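Local coordinates for uncharacterized protein (Pediococcus pentosaceus, PDB 3QKB), which is of unknown function but forms a five-subunit assembly of the DUF74 family and, as a heavy metal-binding domain protein, may bind metal ions, at residues I22-I27 / G81-T86; Y31-V36 / Y103-L108; D51-F56 / K96-H101. One frame throughout, in Å; residues are numbered along the deposited sequence.

Contact 1: I22-I27 / G81-T86; sequences ITTEGI and GLKYNT
Leu-82 N donates to Thr-23 O at 3.0 Å, almost straight (170° at the hydrogen), and sets the loop 22-27 against the chain 81-86 with Thr-24 and Leu-82 as the nearest CA pair. Gly-81 N reaches Glu-25 O at 3.3 Å, arriving well above the carbonyl plane instead of on a lone pair. The chain turns a corner at Gly-81, whose positive phi favours glycine. Its CA also makes a C-H...O contact with Thr-24 O. Lys-83 NZ donates a hydrogen bond to Thr-24 O at 3.0 Å, in the carbonyl plane. Bends at chi2 (-66°) and chi4 (-43°) curl the lysine back over its own strand, where NZ makes a second, weak bond to Leu-82 O. These bonds extend the junction where strand 21-22 runs parallel to strand 78-91 in the mixed sheet. Ile-22 CG1 lies 3.8 Å from Leu-82 CD2, the two branches meeting obliquely, while Leu-82 CB sits 3.5 Å from Thr-23 O; the leucine also touches Leu-67 of helix 56-73. Glu-25 OE2 stays 4.4 Å from Lys-83 NZ, beyond a salt bridge but near enough that the opposite charges probably attract. Lys-83 NZ also has a long, weak ion pair with Glu-25 of the third subunit, and Thr-24 N donates to Thr-105 OG1 of the second.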
loop_
_atom_site.group_PDB
_atom_site.type_symbol
_atom_site.label_atom_id
_atom_site.label_comp_id
_atom_site.label_asym_id
_atom_site.label_seq_id
_atom_site.Cartn_x
_atom_site.Cartn_y
_atom_site.Cartn_z
ATOM N N ILE A 22 -14.585 -12.967 0.133
ATOM C CA ILE A 22 -13.415 -12.141 -0.118
ATOM C C ILE A 22 -13.013 -11.418 1.181
ATOM O O ILE A 22 -13.877 -11.018 1.955
ATOM C CB ILE A 22 -13.666 -11.157 -1.307
ATOM C CG1 ILE A 22 -12.386 -10.406 -1.676
ATOM C CG2 ILE A 22 -14.789 -10.178 -1.000
ATOM C CD1 ILE A 22 -12.187 -10.227 -3.188
ATOM N N THR A 23 -11.707 -11.305 1.430
ATOM C CA THR A 23 -11.184 -10.678 2.656
ATOM C C THR A 23 -9.829 -9.978 2.426
ATOM O O THR A 23 -9.019 -10.402 1.598
ATOM C CB THR A 23 -11.031 -11.716 3.793
ATOM O OG1 THR A 23 -10.435 -11.112 4.943
ATOM C CG2 THR A 23 -10.164 -12.860 3.347
ATOM N N THR A 24 -9.608 -8.905 3.179
ATOM C CA THR A 24 -8.355 -8.135 3.151
ATOM C C THR A 24 -7.174 -8.872 3.757
ATOM O O THR A 24 -6.047 -8.709 3.302
ATOM C CB THR A 24 -8.516 -6.803 3.900
ATOM O OG1 THR A 24 -9.264 -5.906 3.075
ATOM C CG2 THR A 24 -7.169 -6.186 4.206
ATOM N N GLU A 25 -7.437 -9.656 4.797
ATOM C CA GLU A 25 -6.404 -10.391 5.508
ATOM C C GLU A 25 -6.482 -11.869 5.139
ATOM O O GLU A 25 -7.262 -12.253 4.275
ATOM C CB GLU A 25 -6.560 -10.154 7.021
ATOM C CG GLU A 25 -6.392 -8.679 7.447
ATOM C CD GLU A 25 -4.998 -8.136 7.152
ATOM O OE1 GLU A 25 -4.018 -8.705 7.675
ATOM O OE2 GLU A 25 -4.881 -7.157 6.379
ATOM N N GLY A 26 -5.638 -12.687 5.763
ATOM C CA GLY A 26 -5.726 -14.138 5.638
ATOM C C GLY A 26 -6.908 -14.736 6.403
ATOM O O GLY A 26 -7.772 -14.019 6.921
ATOM N N ILE A 27 -6.950 -16.068 6.424
ATOM C CA ILE A 27 -7.887 -16.835 7.250
ATOM C C ILE A 27 -7.118 -17.894 8.056
ATOM O O ILE A 27 -6.160 -18.496 7.542
ATOM C CB ILE A 27 -9.034 -17.482 6.385
ATOM C CG1 ILE A 27 -8.503 -18.531 5.389
ATOM C CG2 ILE A 27 -9.798 -16.393 5.630
ATOM C CD1 ILE A 27 -9.571 -19.123 4.494
ATOM N N GLY A 81 -6.309 -11.826 1.183
ATOM C CA GLY A 81 -5.224 -10.876 0.978
ATOM C C GLY A 81 -5.544 -9.764 0.001
ATOM O O GLY A 81 -4.638 -9.260 -0.638
ATOM N N LEU A 82 -6.822 -9.374 -0.123
ATOM C CA LEU A 82 -7.204 -8.307 -1.049
ATOM C C LEU A 82 -6.520 -6.999 -0.683
ATOM O O LEU A 82 -6.477 -6.616 0.490
ATOM C CB LEU A 82 -8.722 -8.091 -1.054
ATOM C CG LEU A 82 -9.308 -6.982 -1.961
ATOM C CD1 LEU A 82 -8.942 -7.190 -3.425
ATOM C CD2 LEU A 82 -10.822 -6.911 -1.769
ATOM N N LYS A 83 -5.951 -6.352 -1.695
ATOM C CA LYS A 83 -5.553 -4.945 -1.624
ATOM C C LYS A 83 -6.035 -4.212 -2.876
ATOM O O LYS A 83 -6.341 -4.840 -3.901
ATOM C CB LYS A 83 -4.039 -4.810 -1.508
ATOM C CG LYS A 83 -3.425 -5.469 -0.280
ATOM C CD LYS A 83 -3.844 -4.821 1.081
ATOM C CE LYS A 83 -3.425 -5.700 2.310
ATOM N NZ LYS A 83 -3.674 -7.240 2.185
ATOM N N TYR A 84 -6.107 -2.886 -2.769
ATOM C CA TYR A 84 -6.450 -2.008 -3.878
ATOM C C TYR A 84 -5.383 -0.943 -4.045
ATOM O O TYR A 84 -4.997 -0.309 -3.069
ATOM C CB TYR A 84 -7.728 -1.262 -3.600
ATOM C CG TYR A 84 -8.985 -2.064 -3.477
ATOM C CD1 TYR A 84 -9.478 -2.779 -4.543
ATOM C CD2 TYR A 84 -9.755 -1.991 -2.325
ATOM C CE1 TYR A 84 -10.703 -3.459 -4.448
ATOM C CE2 TYR A 84 -10.949 -2.656 -2.210
ATOM C CZ TYR A 84 -11.429 -3.389 -3.259
ATOM O OH TYR A 84 -12.631 -4.038 -3.095
ATOM N N ASN A 85 -4.946 -0.713 -5.274
ATOM C CA ASN A 85 -4.251 0.523 -5.634
ATOM C C ASN A 85 -5.241 1.428 -6.352
ATOM O O ASN A 85 -6.106 0.932 -7.086
ATOM C CB ASN A 85 -3.046 0.234 -6.540
ATOM C CG ASN A 85 -1.990 -0.629 -5.864
ATOM O OD1 ASN A 85 -2.127 -1.006 -4.686
ATOM N ND2 ASN A 85 -0.925 -0.938 -6.600
ATOM N N THR A 86 -5.102 2.743 -6.156
ATOM C CA THR A 86 -5.918 3.750 -6.829
ATOM C C THR A 86 -5.039 4.811 -7.485
ATOM O O THR A 86 -3.973 5.153 -6.961
ATOM C CB THR A 86 -6.886 4.436 -5.842
ATOM O OG1 THR A 86 -6.201 4.743 -4.621
ATOM C CG2 THR A 86 -8.043 3.548 -5.531
#

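Contact 2: Y31-V36 / Y103-L108; sequences YTIKDV and YGTVIL
A classic beta bulge, with Lys-34 and Asp-35 both facing Val-106, interrupts the antiparallel pairing of strands 31-44 and 94-109. The segments run at 139° to each other. Before the bulge, Thr-32 and Leu-108 form a hydrogen-bonded pair, Thr-32 N giving to Leu-108 O at 2.9 Å and Leu-108 N returning a bond to Thr-32 O. At the bulge, Val-106 O receives Lys-34 N at 2.9 Å and, weakly, Asp-35 N, so one carbonyl serves two successive amides. Val-106 N then donates to Asp-35 O at 2.8 Å, and the pairing resumes one residue out of step. Asp-35 OD1 takes a weak bond from the following amide, Val-36 N.

The side chains of Tyr-31 and Ile-107 meet obliquely. The tyrosine takes the crowded position, CG between the backbone N and the carbonyl carbon (chi1 61°), which brings its ring over Ile-107. Ile-107 CD1 lies over one face, 4.0 Å from the ring centroid, a CH-pi contact, and Ile-107 CG2 touches ring atom CD1 of Tyr-31 at 3.5 Å. Ile-33 CG1 stands at the ring edge, in its plane. An alanine in place of Tyr-31 would probably leave Ile-107 CD1 without the aromatic face and Ile-107 CG2 without its ring neighbour, opening a gap beside Ile-33.

Thr-105 OG1 accepts a hydrogen bond from Thr-24 N of the third subunit, tying this strand pair into the assembly. The Lys-34 and Leu-108 chains run side by side, with Lys-34 CE 3.8 Å from Leu-108 CD2. On the face of Ile-33, its CG2 rests 3.7 Å from Thr-105 CG2.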
loop_
_atom_site.group_PDB
_atom_site.type_symbol
_atom_site.label_atom_id
_atom_site.label_comp_id
_atom_site.label_asym_id
_atom_site.label_seq_id
_atom_site.Cartn_x
_atom_site.Cartn_y
_atom_site.Cartn_z
ATOM N N TYR A 31 -6.027 -24.334 3.865
ATOM C CA TYR A 31 -6.257 -24.113 2.425
ATOM C C TYR A 31 -5.033 -24.413 1.561
ATOM O O TYR A 31 -3.907 -24.487 2.063
ATOM C CB TYR A 31 -6.732 -22.679 2.153
ATOM C CG TYR A 31 -5.746 -21.585 2.557
ATOM C CD1 TYR A 31 -4.735 -21.156 1.688
ATOM C CD2 TYR A 31 -5.848 -20.949 3.797
ATOM C CE1 TYR A 31 -3.831 -20.156 2.062
ATOM C CE2 TYR A 31 -4.954 -19.937 4.166
ATOM C CZ TYR A 31 -3.948 -19.551 3.291
ATOM O OH TYR A 31 -3.060 -18.559 3.646
ATOM N N THR A 32 -5.292 -24.609 0.266
ATOM C CA THR A 32 -4.267 -24.620 -0.775
ATOM C C THR A 32 -4.437 -23.365 -1.642
ATOM O O THR A 32 -5.543 -22.815 -1.750
ATOM C CB THR A 32 -4.360 -25.897 -1.656
ATOM O OG1 THR A 32 -5.664 -26.004 -2.258
ATOM C CG2 THR A 32 -4.071 -27.164 -0.812
ATOM N N ILE A 33 -3.336 -22.914 -2.242
ATOM C CA ILE A 33 -3.294 -21.668 -3.020
ATOM C C ILE A 33 -3.416 -21.974 -4.503
ATOM O O ILE A 33 -2.538 -22.613 -5.064
ATOM C CB ILE A 33 -1.963 -20.925 -2.806
ATOM C CG1 ILE A 33 -1.857 -20.389 -1.373
ATOM C CG2 ILE A 33 -1.832 -19.785 -3.809
ATOM C CD1 ILE A 33 -0.439 -20.237 -0.889
ATOM N N LYS A 34 -4.482 -21.514 -5.140
ATOM C CA LYS A 34 -4.608 -21.651 -6.593
ATOM C C LYS A 34 -3.668 -20.685 -7.319
ATOM O O LYS A 34 -2.733 -21.129 -7.972
ATOM C CB LYS A 34 -6.067 -21.473 -7.049
ATOM C CG LYS A 34 -6.988 -22.638 -6.634
ATOM C CD LYS A 34 -6.790 -23.867 -7.545
ATOM C CE LYS A 34 -7.586 -25.085 -7.084
ATOM N NZ LYS A 34 -7.802 -26.036 -8.206
ATOM N N ASP A 35 -3.904 -19.377 -7.186
ATOM C CA ASP A 35 -3.051 -18.347 -7.834
ATOM C C ASP A 35 -3.356 -16.963 -7.274
ATOM O O ASP A 35 -4.398 -16.767 -6.648
ATOM C CB ASP A 35 -3.286 -18.327 -9.365
ATOM C CG ASP A 35 -2.054 -17.852 -10.178
ATOM O OD1 ASP A 35 -1.132 -17.198 -9.642
ATOM O OD2 ASP A 35 -2.031 -18.131 -11.386
ATOM N N VAL A 36 -2.445 -16.012 -7.505
ATOM C CA VAL A 36 -2.731 -14.576 -7.310
ATOM C C VAL A 36 -3.408 -14.029 -8.552
ATOM O O VAL A 36 -3.003 -14.356 -9.659
ATOM C CB VAL A 36 -1.458 -13.759 -7.048
ATOM C CG1 VAL A 36 -1.778 -12.290 -7.001
ATOM C CG2 VAL A 36 -0.802 -14.204 -5.754
ATOM N N TYR A 103 -6.230 -6.660 -6.279
ATOM C CA TYR A 103 -5.556 -7.953 -6.377
ATOM C C TYR A 103 -5.596 -8.723 -5.089
ATOM O O TYR A 103 -5.819 -8.156 -4.027
ATOM C CB TYR A 103 -4.113 -7.784 -6.841
ATOM C CG TYR A 103 -3.200 -7.055 -5.873
ATOM C CD1 TYR A 103 -3.158 -5.663 -5.837
ATOM C CD2 TYR A 103 -2.349 -7.749 -5.038
ATOM C CE1 TYR A 103 -2.292 -4.969 -4.955
ATOM C CE2 TYR A 103 -1.479 -7.070 -4.143
ATOM C CZ TYR A 103 -1.468 -5.681 -4.105
ATOM O OH TYR A 103 -0.608 -5.016 -3.234
ATOM N N GLY A 104 -5.407 -10.036 -5.204
ATOM C CA GLY A 104 -5.493 -10.941 -4.048
ATOM C C GLY A 104 -5.141 -12.372 -4.393
ATOM O O GLY A 104 -4.819 -12.669 -5.539
ATOM N N THR A 105 -5.192 -13.252 -3.396
ATOM C CA THR A 105 -4.821 -14.655 -3.582
ATOM C C THR A 105 -6.053 -15.547 -3.574
ATOM O O THR A 105 -6.775 -15.580 -2.590
ATOM C CB THR A 105 -3.851 -15.108 -2.489
ATOM O OG1 THR A 105 -2.753 -14.192 -2.432
ATOM C CG2 THR A 105 -3.333 -16.510 -2.782
ATOM N N VAL A 106 -6.280 -16.272 -4.668
ATOM C CA VAL A 106 -7.391 -17.206 -4.760
ATOM C C VAL A 106 -6.995 -18.507 -4.079
ATOM O O VAL A 106 -5.962 -19.079 -4.425
ATOM C CB VAL A 106 -7.745 -17.520 -6.198
ATOM C CG1 VAL A 106 -8.871 -18.551 -6.250
ATOM C CG2 VAL A 106 -8.150 -16.255 -6.920
ATOM N N ILE A 107 -7.824 -18.968 -3.126
ATOM C CA ILE A 107 -7.566 -20.196 -2.355
ATOM C C ILE A 107 -8.712 -21.207 -2.480
ATOM O O ILE A 107 -9.812 -20.862 -2.940
ATOM C CB ILE A 107 -7.274 -19.888 -0.851
ATOM C CG1 ILE A 107 -8.448 -19.183 -0.153
ATOM C CG2 ILE A 107 -6.049 -19.024 -0.724
ATOM C CD1 ILE A 107 -8.274 -19.119 1.363
ATOM N N LEU A 108 -8.419 -22.454 -2.082
ATOM C CA LEU A 108 -9.394 -23.558 -1.979
ATOM C C LEU A 108 -9.256 -24.187 -0.580
ATOM O O LEU A 108 -8.158 -24.604 -0.195
ATOM C CB LEU A 108 -9.116 -24.609 -3.065
ATOM C CG LEU A 108 -10.075 -25.815 -3.238
ATOM C CD1 LEU A 108 -11.522 -25.402 -3.542
ATOM C CD2 LEU A 108 -9.569 -26.744 -4.340
#

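Contact 3: D51-F56 / K96-H101; sequences DKYNMF and KFLVVH
The backbones of 51-56 and 96-101 stay apart, the nearest CA atoms being those of Phe-56 and Leu-98 at 6.8 Å, and side chains fill the interval. Segment 96-101 is part of strand 94-109, whereas 51-56 is the approach to helix 56-73. An inverse gamma turn centred on Lys-52 is followed by helical backbone angles at 53-55, and Phe-56 N bonds back to Tyr-53 O.

Leu-98 points into this bend and is gripped by several side chains. Its CB lies over one face of the Phe-56 ring, a CH-pi contact 4.1 Å from the centroid and 20° off the ring normal. With CG anti to the carbonyl carbon (chi1 -57°), both methyls are carried out past the CD2-CE2 side of the same ring, Leu-98 CD2 coming to 3.6 Å from Phe-56 CE2. Leu-98 CD2 also meets Tyr-53 CE1 at 4.0 Å, the two side chains at roughly a right angle, and Leu-98 CD1 reaches CB of the selenomethionine Met-55 at 4.1 Å. The edge of the Phe-56 ring is occupied as well: Val-100 CG2 lies near its plane, 3.6 Å from CD1 of the phenylalanine, and Val-99 O approaches CE1 of Phe-56 at 3.6 Å.

Leu-59 of helix 56-73 packs on both Leu-98 and Val-100, so the contact belongs to the layer between helix and sheet. The second subunit adds His-101 against the Phe-56 ring and Phe-97 against that of Tyr-53. The chemistry across the two segments is almost wholly apolar: shape and exclusion of water probably hold the helix's start to the strand, with the carbonyl of Val-99 facing the slightly positive hydrogens at the phenylalanine's rim.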
loop_
_atom_site.group_PDB
_atom_site.type_symbol
_atom_site.label_atom_id
_atom_site.label_comp_id
_atom_site.label_asym_id
_atom_site.label_seq_id
_atom_site.Cartn_x
_atom_site.Cartn_y
_atom_site.Cartn_z
ATOM N N ASP A 51 -14.603 17.002 -9.282
ATOM C CA ASP A 51 -14.708 16.871 -7.814
ATOM C C ASP A 51 -15.376 15.569 -7.317
ATOM O O ASP A 51 -15.444 15.356 -6.118
ATOM C CB ASP A 51 -15.425 18.102 -7.218
ATOM C CG ASP A 51 -16.853 18.243 -7.687
ATOM O OD1 ASP A 51 -17.141 17.854 -8.837
ATOM O OD2 ASP A 51 -17.678 18.774 -6.921
ATOM N N LYS A 52 -15.816 14.688 -8.222
ATOM C CA LYS A 52 -16.733 13.581 -7.861
ATOM C C LYS A 52 -15.965 12.313 -7.520
ATOM O O LYS A 52 -16.074 11.305 -8.221
ATOM C CB LYS A 52 -17.710 13.291 -9.012
ATOM C CG LYS A 52 -18.564 14.466 -9.463
ATOM C CD LYS A 52 -19.663 14.826 -8.453
ATOM C CE LYS A 52 -20.668 15.826 -9.057
ATOM N NZ LYS A 52 -20.047 17.077 -9.626
ATOM N N TYR A 53 -15.195 12.343 -6.430
ATOM C CA TYR A 53 -14.356 11.181 -6.056
ATOM C C TYR A 53 -15.169 10.029 -5.466
ATOM O O TYR A 53 -14.711 8.903 -5.487
ATOM C CB TYR A 53 -13.145 11.625 -5.201
ATOM C CG TYR A 53 -12.303 12.565 -6.024
ATOM C CD1 TYR A 53 -11.508 12.077 -7.074
ATOM C CD2 TYR A 53 -12.430 13.946 -5.893
ATOM C CE1 TYR A 53 -10.804 12.932 -7.913
ATOM C CE2 TYR A 53 -11.715 14.814 -6.725
ATOM C CZ TYR A 53 -10.903 14.289 -7.731
ATOM O OH TYR A 53 -10.226 15.142 -8.556
ATOM N N ASN A 54 -16.406 10.301 -5.035
ATOM C CA ASN A 54 -17.455 9.275 -4.755
ATOM C C ASN A 54 -17.657 8.246 -5.865
ATOM O O ASN A 54 -18.153 7.147 -5.638
ATOM C CB ASN A 54 -18.818 9.961 -4.464
ATOM C CG ASN A 54 -19.299 10.868 -5.623
ATOM O OD1 ASN A 54 -18.728 11.934 -5.869
ATOM N ND2 ASN A 54 -20.349 10.440 -6.323
HETATM N N MSE A 55 -17.310 8.628 -7.093
HETATM C CA MSE A 55 -17.429 7.731 -8.229
HETATM C C MSE A 55 -16.433 6.594 -8.254
HETATM O O MSE A 55 -16.589 5.684 -9.073
HETATM C CB MSE A 55 -17.342 8.515 -9.538
HETATM C CG MSE A 55 -18.599 9.362 -9.798
HETATM SE SE MSE A 55 -18.496 10.051 -11.543
HETATM C CE MSE A 55 -19.793 8.890 -12.420
ATOM N N PHE A 56 -15.409 6.638 -7.384
ATOM C CA PHE A 56 -14.584 5.458 -7.106
ATOM C C PHE A 56 -15.387 4.269 -6.571
ATOM O O PHE A 56 -14.969 3.137 -6.748
ATOM C CB PHE A 56 -13.456 5.766 -6.096
ATOM C CG PHE A 56 -12.177 6.230 -6.721
ATOM C CD1 PHE A 56 -11.277 5.314 -7.204
ATOM C CD2 PHE A 56 -11.861 7.588 -6.807
ATOM C CE1 PHE A 56 -10.073 5.734 -7.773
ATOM C CE2 PHE A 56 -10.667 8.023 -7.368
ATOM C CZ PHE A 56 -9.773 7.108 -7.853
ATOM N N LYS A 96 -9.041 13.354 -15.291
ATOM C CA LYS A 96 -9.827 12.794 -16.422
ATOM C C LYS A 96 -10.200 11.331 -16.225
ATOM O O LYS A 96 -11.267 10.950 -16.660
ATOM C CB LYS A 96 -9.075 12.957 -17.739
ATOM C CG LYS A 96 -9.895 12.741 -19.008
ATOM C CD LYS A 96 -10.790 13.967 -19.311
ATOM C CE LYS A 96 -11.806 13.720 -20.449
ATOM N NZ LYS A 96 -12.957 14.657 -20.312
ATOM N N PHE A 97 -9.329 10.506 -15.616
ATOM C CA PHE A 97 -9.663 9.102 -15.331
ATOM C C PHE A 97 -9.453 8.746 -13.867
ATOM O O PHE A 97 -8.460 9.159 -13.254
ATOM C CB PHE A 97 -8.840 8.151 -16.175
ATOM C CG PHE A 97 -8.896 8.434 -17.618
ATOM C CD1 PHE A 97 -9.907 7.909 -18.395
ATOM C CD2 PHE A 97 -7.934 9.238 -18.218
ATOM C CE1 PHE A 97 -9.962 8.183 -19.757
ATOM C CE2 PHE A 97 -7.984 9.514 -19.585
ATOM C CZ PHE A 97 -9.001 8.997 -20.351
ATOM N N LEU A 98 -10.403 7.979 -13.321
ATOM C CA LEU A 98 -10.279 7.334 -12.033
ATOM C C LEU A 98 -10.012 5.853 -12.307
ATOM O O LEU A 98 -10.708 5.237 -13.064
ATOM C CB LEU A 98 -11.564 7.520 -11.216
ATOM C CG LEU A 98 -12.038 8.965 -10.958
ATOM C CD1 LEU A 98 -13.250 8.997 -10.000
ATOM C CD2 LEU A 98 -10.893 9.849 -10.425
ATOM N N VAL A 99 -8.973 5.312 -11.695
ATOM C CA VAL A 99 -8.522 3.947 -11.931
ATOM C C VAL A 99 -8.379 3.228 -10.580
ATOM O O VAL A 99 -7.768 3.777 -9.659
ATOM C CB VAL A 99 -7.147 3.958 -12.633
ATOM C CG1 VAL A 99 -6.610 2.496 -12.887
ATOM C CG2 VAL A 99 -7.228 4.802 -13.914
ATOM N N VAL A 100 -8.986 2.044 -10.466
ATOM C CA VAL A 100 -8.744 1.113 -9.358
ATOM C C VAL A 100 -8.051 -0.143 -9.890
ATOM O O VAL A 100 -8.425 -0.650 -10.959
ATOM C CB VAL A 100 -10.065 0.693 -8.674
ATOM C CG1 VAL A 100 -9.834 -0.516 -7.742
ATOM C CG2 VAL A 100 -10.639 1.850 -7.910
ATOM N N HIS A 101 -7.040 -0.625 -9.163
ATOM C CA HIS A 101 -6.520 -1.977 -9.347
ATOM C C HIS A 101 -6.814 -2.753 -8.107
ATOM O O HIS A 101 -6.477 -2.299 -7.022
ATOM C CB HIS A 101 -5.013 -1.957 -9.542
ATOM C CG HIS A 101 -4.550 -0.893 -10.459
ATOM N ND1 HIS A 101 -4.673 -1.000 -11.825
ATOM C CD2 HIS A 101 -3.997 0.316 -10.214
ATOM C CE1 HIS A 101 -4.218 0.105 -12.381
ATOM N NE2 HIS A 101 -3.806 0.919 -11.426
#

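All three contacts draw on one sheet, spread along its length: contact 1 lies about 11 Å from contact 2 and about 20 Å from contact 3, centre to centre, while contacts 2 and 3 are about 28 Å apart on opposite sides of the chain's centre. Strands 78-91 and 94-109 join them. Lys-83 N lies 3.0 Å from Tyr-103 O and Asn-85 O 2.8 Å from His-101 N, both probable hydrogen bonds. Packing adds Ile-27 CD1 against Ile-107 CD1 at 3.4 Å and Thr-86 CG2 against Phe-56 CE1 at 3.7 Å. Contacts 2 and 3 share strand 94-109, on which their segments adjoin, and do not otherwise touch. Each contact also touches the third subunit.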